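Local coordinates for putative drug/sodium antiporter (Escherichia coli, PDB 4Z3N), which is probably a membrane antiporter of the MATE family that moves xenobiotics, linked in Escherichia coli to transport of the genotoxin colibactin, at residues 324-329 against 454-459; 315-320 against 396-401. One frame throughout, in Å; residues are numbered along the deposited sequence.

Contact 1 of 2, residues 324-329 against 454-459; sequences GNVTRT and LRLSPR
Val326 and Leu456 make the enclosed part of this small contact, which buries 87 Å² in all. The bond from CA to CB of Val326 points toward 454-459, and its CG1 meets CD2 of Leu456 at 4.3 Å, methyl against methyl. With CG1 anti to the backbone N (chi1 177°), that branch faces the leucine. Val326 is buried, for Leu460, Leu461 and Asn464 of helix 458-467 also pack against it, and Leu456 in turn rests on Leu330 and Leu461. Both segments carry helix starts, each introduced by a polar N-cap: Asn325 opens helix 326-358, and Ser457 opens helix 458-467 by capping the backbone N of Leu460. Asn325 OD1 accepts from the N of Arg328 at 3.1 Å, the donor lying well above the plane of the amide carbonyl (51° out of it). Just ahead of this cap, Gly324 takes a positive phi in the Schellman motif that ends helix 286-322, making a tight turn between consecutive helices. The loose, solvent side belongs to Thr327 and the other leucine branch. There Thr327 OG1 lies 4.3 Å from CD1 of Leu456, an apolar methyl beside a hydroxyl, and both residues are exposed. CD1 lies anti to CA (chi2 168°), and the other branch, CD2, is the one that meets the valine. Three residues on from Val326, the hydroxyl of Thr329 donates to O of Val326 at 2.6 Å and also bonds to the hydroxyl of Tyr395, on helix 382-399.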
loop_
_atom_site.group_PDB
_atom_site.type_symbol
_atom_site.label_atom_id
_atom_site.label_comp_id
_atom_site.label_asym_id
_atom_site.label_seq_id
_atom_site.Cartn_x
_atom_site.Cartn_y
_atom_site.Cartn_z
ATOM N N GLY A 324 16.436 3.959 -21.942
ATOM C CA GLY A 324 15.911 4.405 -23.221
ATOM C C GLY A 324 14.999 3.432 -23.961
ATOM O O GLY A 324 14.552 3.737 -25.053
ATOM N N ASN A 325 14.673 2.283 -23.368
ATOM C CA ASN A 325 13.861 1.313 -24.088
ATOM C C ASN A 325 12.394 1.406 -23.662
ATOM O O ASN A 325 11.970 0.734 -22.721
ATOM C CB ASN A 325 14.423 -0.098 -23.826
ATOM C CG ASN A 325 13.847 -1.174 -24.753
ATOM O OD1 ASN A 325 12.741 -1.046 -25.311
ATOM N ND2 ASN A 325 14.599 -2.272 -24.892
ATOM N N VAL A 326 11.608 2.135 -24.461
ATOM C CA VAL A 326 10.225 2.454 -24.136
ATOM C C VAL A 326 9.277 1.301 -24.425
ATOM O O VAL A 326 8.317 1.081 -23.708
ATOM C CB VAL A 326 9.729 3.679 -24.927
ATOM C CG1 VAL A 326 8.252 3.943 -24.626
ATOM C CG2 VAL A 326 10.586 4.881 -24.646
ATOM N N THR A 327 9.556 0.601 -25.514
ATOM C CA THR A 327 8.812 -0.567 -25.960
ATOM C C THR A 327 8.787 -1.643 -24.876
ATOM O O THR A 327 7.736 -2.241 -24.579
ATOM C CB THR A 327 9.445 -1.129 -27.260
ATOM O OG1 THR A 327 8.850 -0.482 -28.383
ATOM C CG2 THR A 327 9.235 -2.617 -27.380
ATOM N N ARG A 328 9.958 -1.876 -24.290
ATOM C CA ARG A 328 10.110 -2.882 -23.271
ATOM C C ARG A 328 9.327 -2.489 -22.006
ATOM O O ARG A 328 8.797 -3.364 -21.313
ATOM C CB ARG A 328 11.592 -3.095 -22.970
ATOM C CG ARG A 328 11.861 -4.232 -21.997
ATOM C CD ARG A 328 13.305 -4.718 -22.024
ATOM N NE ARG A 328 13.554 -5.705 -20.972
ATOM C CZ ARG A 328 13.309 -7.005 -21.093
ATOM N NH1 ARG A 328 12.799 -7.474 -22.221
ATOM N NH2 ARG A 328 13.567 -7.829 -20.087
ATOM N N THR A 329 9.243 -1.185 -21.718
ATOM C CA THR A 329 8.503 -0.723 -20.542
ATOM C C THR A 329 7.012 -0.987 -20.775
ATOM O O THR A 329 6.292 -1.378 -19.854
ATOM C CB THR A 329 8.741 0.800 -20.203
ATOM O OG1 THR A 329 8.132 1.645 -21.189
ATOM C CG2 THR A 329 10.222 1.128 -20.104
ATOM N N LEU A 454 -1.876 3.064 -22.542
ATOM C CA LEU A 454 -0.594 2.386 -22.465
ATOM C C LEU A 454 -0.282 1.776 -23.811
ATOM O O LEU A 454 -0.646 0.656 -24.141
ATOM C CB LEU A 454 -0.589 1.321 -21.350
ATOM C CG LEU A 454 -0.103 1.735 -19.946
ATOM C CD1 LEU A 454 1.403 2.006 -19.939
ATOM C CD2 LEU A 454 -0.878 2.930 -19.346
ATOM N N ARG A 455 0.532 2.490 -24.544
ATOM C CA ARG A 455 0.808 2.132 -25.911
ATOM C C ARG A 455 1.742 3.207 -26.429
ATOM O O ARG A 455 1.850 4.283 -25.820
ATOM C CB ARG A 455 -0.494 2.027 -26.729
ATOM C CG ARG A 455 -1.369 3.245 -26.712
ATOM C CD ARG A 455 -2.451 3.163 -27.780
ATOM N NE ARG A 455 -3.716 2.609 -27.285
ATOM C CZ ARG A 455 -4.147 1.364 -27.502
ATOM N NH1 ARG A 455 -3.420 0.506 -28.213
ATOM N NH2 ARG A 455 -5.320 0.978 -27.008
ATOM N N LEU A 456 2.442 2.912 -27.513
ATOM C CA LEU A 456 3.285 3.922 -28.149
ATOM C C LEU A 456 2.471 5.131 -28.546
ATOM O O LEU A 456 1.366 5.004 -29.076
ATOM C CB LEU A 456 3.985 3.355 -29.383
ATOM C CG LEU A 456 5.130 2.445 -29.016
ATOM C CD1 LEU A 456 5.606 1.680 -30.251
ATOM C CD2 LEU A 456 6.218 3.323 -28.383
ATOM N N SER A 457 3.026 6.299 -28.261
ATOM C CA SER A 457 2.470 7.573 -28.690
ATOM C C SER A 457 3.634 8.513 -28.927
ATOM O O SER A 457 4.715 8.291 -28.383
ATOM C CB SER A 457 1.524 8.143 -27.647
ATOM O OG SER A 457 2.255 8.632 -26.538
ATOM N N PRO A 458 3.439 9.541 -29.767
ATOM C CA PRO A 458 4.486 10.558 -29.929
ATOM C C PRO A 458 4.941 11.135 -28.584
ATOM O O PRO A 458 6.147 11.144 -28.298
ATOM C CB PRO A 458 3.801 11.630 -30.773
ATOM C CG PRO A 458 2.779 10.871 -31.579
ATOM C CD PRO A 458 2.373 9.662 -30.781
ATOM N N ARG A 459 3.984 11.532 -27.747
ATOM C CA ARG A 459 4.281 12.159 -26.459
ATOM C C ARG A 459 5.093 11.257 -25.537
ATOM O O ARG A 459 6.084 11.691 -24.925
ATOM C CB ARG A 459 2.989 12.554 -25.762
ATOM C CG ARG A 459 3.180 13.162 -24.405
ATOM C CD ARG A 459 1.930 13.007 -23.619
ATOM N NE ARG A 459 1.171 14.247 -23.523
ATOM C CZ ARG A 459 -0.006 14.345 -22.908
ATOM N NH1 ARG A 459 -0.556 13.272 -22.348
ATOM N NH2 ARG A 459 -0.637 15.508 -22.860
#

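Contact 2 of 2, residues 315-320 against 396-401; sequences TVVGQN and YQAIGK
Ala398 CB sits above one face of the peptide group joining Val317 to Gly318, over its N-H end, 3.7 Å from Gly318 N. The side-chain amide of Asn320 is engaged within its own helix instead, its ND2 donating to O of Val316 at 2.7 Å with the acceptor close to the amide plane, 11° out of it. That carbonyl oxygen also takes the backbone N of Asn320, so two donors grip it. Tyr396 points its CB away from 315-320, and its ring meets that of Tyr404, the planes inclined by about 35°. Between the two segments the side chains that meet are all apolar, and every touching residue is buried. Val317 holds CG1 anti to its own N (chi1 173°), which sets this methyl in the angle between two neighbours, 3.5 Å from CB of Ala398 and 3.6 Å from CG2 of Ile399. The two side chains meet at a slant, Ile399 touching through CG2 while its longer branch runs off from the valine. Gly318, without a side chain, lets the backbones draw together, its CA only 4.7 Å from that of Ala398. Just beyond, Gly400, with positive phi, carries a Schellman motif, in which Lys401 N bonds back to Tyr396 O. Such glycine-alanine proximity is a familiar form of close packing between transmembrane helices, here joining helices 286-322 and 382-399 of the MATE fold.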
loop_
_atom_site.group_PDB
_atom_site.type_symbol
_atom_site.label_atom_id
_atom_site.label_comp_id
_atom_site.label_asym_id
_atom_site.label_seq_id
_atom_site.Cartn_x
_atom_site.Cartn_y
_atom_site.Cartn_z
ATOM N N THR A 315 10.563 -0.943 -10.665
ATOM C CA THR A 315 11.957 -1.176 -10.990
ATOM C C THR A 315 12.231 -1.476 -12.467
ATOM O O THR A 315 13.199 -0.956 -13.040
ATOM C CB THR A 315 12.472 -2.320 -10.178
ATOM O OG1 THR A 315 11.969 -2.174 -8.842
ATOM C CG2 THR A 315 13.987 -2.313 -10.186
ATOM N N VAL A 316 11.391 -2.317 -13.068
ATOM C CA VAL A 316 11.587 -2.713 -14.453
ATOM C C VAL A 316 11.236 -1.563 -15.408
ATOM O O VAL A 316 11.964 -1.306 -16.376
ATOM C CB VAL A 316 10.759 -3.965 -14.803
ATOM C CG1 VAL A 316 10.801 -4.220 -16.299
ATOM C CG2 VAL A 316 11.276 -5.170 -14.030
ATOM N N VAL A 317 10.140 -0.860 -15.125
ATOM C CA VAL A 317 9.774 0.293 -15.934
ATOM C C VAL A 317 10.784 1.404 -15.717
ATOM O O VAL A 317 11.287 1.984 -16.677
ATOM C CB VAL A 317 8.367 0.826 -15.606
ATOM C CG1 VAL A 317 8.098 2.144 -16.364
ATOM C CG2 VAL A 317 7.303 -0.239 -15.923
ATOM N N GLY A 318 11.094 1.693 -14.454
ATOM C CA GLY A 318 12.020 2.767 -14.138
ATOM C C GLY A 318 13.399 2.602 -14.779
ATOM O O GLY A 318 13.960 3.561 -15.331
ATOM N N GLN A 319 13.949 1.388 -14.696
ATOM C CA GLN A 319 15.282 1.089 -15.210
ATOM C C GLN A 319 15.340 0.989 -16.732
ATOM O O GLN A 319 16.270 1.499 -17.361
ATOM C CB GLN A 319 15.816 -0.200 -14.580
ATOM C CG GLN A 319 16.378 0.015 -13.166
ATOM C CD GLN A 319 17.337 -1.068 -12.755
ATOM O OE1 GLN A 319 17.679 -1.926 -13.557
ATOM N NE2 GLN A 319 17.786 -1.034 -11.506
ATOM N N ASN A 320 14.350 0.353 -17.340
ATOM C CA ASN A 320 14.311 0.315 -18.801
ATOM C C ASN A 320 14.009 1.682 -19.407
ATOM O O ASN A 320 14.391 1.977 -20.539
ATOM C CB ASN A 320 13.279 -0.694 -19.280
ATOM C CG ASN A 320 13.765 -2.098 -19.171
ATOM O OD1 ASN A 320 14.291 -2.644 -20.131
ATOM N ND2 ASN A 320 13.601 -2.703 -18.002
ATOM N N TYR A 396 3.352 5.170 -14.531
ATOM C CA TYR A 396 3.565 6.602 -14.557
ATOM C C TYR A 396 4.444 7.087 -13.400
ATOM O O TYR A 396 5.219 8.029 -13.545
ATOM C CB TYR A 396 2.223 7.322 -14.561
ATOM C CG TYR A 396 1.549 7.197 -15.901
ATOM C CD1 TYR A 396 2.091 7.805 -17.028
ATOM C CD2 TYR A 396 0.396 6.444 -16.052
ATOM C CE1 TYR A 396 1.488 7.679 -18.270
ATOM C CE2 TYR A 396 -0.214 6.312 -17.281
ATOM C CZ TYR A 396 0.325 6.930 -18.387
ATOM O OH TYR A 396 -0.309 6.790 -19.600
ATOM N N GLN A 397 4.343 6.431 -12.261
ATOM C CA GLN A 397 5.205 6.750 -11.142
ATOM C C GLN A 397 6.645 6.406 -11.490
ATOM O O GLN A 397 7.571 7.161 -11.194
ATOM C CB GLN A 397 4.754 5.995 -9.894
ATOM C CG GLN A 397 3.408 6.444 -9.371
ATOM C CD GLN A 397 3.504 7.745 -8.618
ATOM O OE1 GLN A 397 3.878 8.790 -9.184
ATOM N NE2 GLN A 397 3.190 7.694 -7.319
ATOM N N ALA A 398 6.822 5.269 -12.148
ATOM C CA ALA A 398 8.146 4.828 -12.547
ATOM C C ALA A 398 8.792 5.806 -13.534
ATOM O O ALA A 398 10.004 6.030 -13.468
ATOM C CB ALA A 398 8.083 3.419 -13.137
ATOM N N ILE A 399 8.005 6.381 -14.447
ATOM C CA ILE A 399 8.589 7.236 -15.481
ATOM C C ILE A 399 8.538 8.731 -15.110
ATOM O O ILE A 399 8.917 9.583 -15.918
ATOM C CB ILE A 399 7.908 7.030 -16.878
ATOM C CG1 ILE A 399 6.436 7.434 -16.842
ATOM C CG2 ILE A 399 8.077 5.581 -17.375
ATOM C CD1 ILE A 399 5.896 7.809 -18.187
ATOM N N GLY A 400 8.065 9.046 -13.900
ATOM C CA GLY A 400 8.072 10.411 -13.410
ATOM C C GLY A 400 6.921 11.293 -13.867
ATOM O O GLY A 400 7.095 12.499 -14.052
ATOM N N LYS A 401 5.742 10.704 -14.045
ATOM C CA LYS A 401 4.579 11.451 -14.499
ATOM C C LYS A 401 3.339 11.183 -13.629
ATOM O O LYS A 401 2.322 10.685 -14.116
ATOM C CB LYS A 401 4.299 11.115 -15.965
ATOM C CG LYS A 401 5.483 11.402 -16.903
ATOM C CD LYS A 401 5.621 12.878 -17.141
ATOM C CE LYS A 401 6.851 13.213 -17.958
ATOM N NZ LYS A 401 6.818 14.662 -18.308
#

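Overall arrangement
Helix 286-322 leads directly into helix 326-358, and this short connection ties the two contacts together, their centres 11 Å apart. At the turn itself, Asn325 N of contact 1 lies 2.9 Å from Asn320 O of contact 2, a probable hydrogen bond. Thr329 CG2 packs on Asn320 CB at 3.7 Å, and Leu454 touches Tyr396 on helix 382-399. Because the segments alternate along the chain, the two contacts interlock rather than nest. Contact 2 is the deeper, its centre about 18 Å from that of the chain, against about 26 Å for the centre of contact 1, whose Leu456 side chain lies about 11 Å from a bound monoolein lipid.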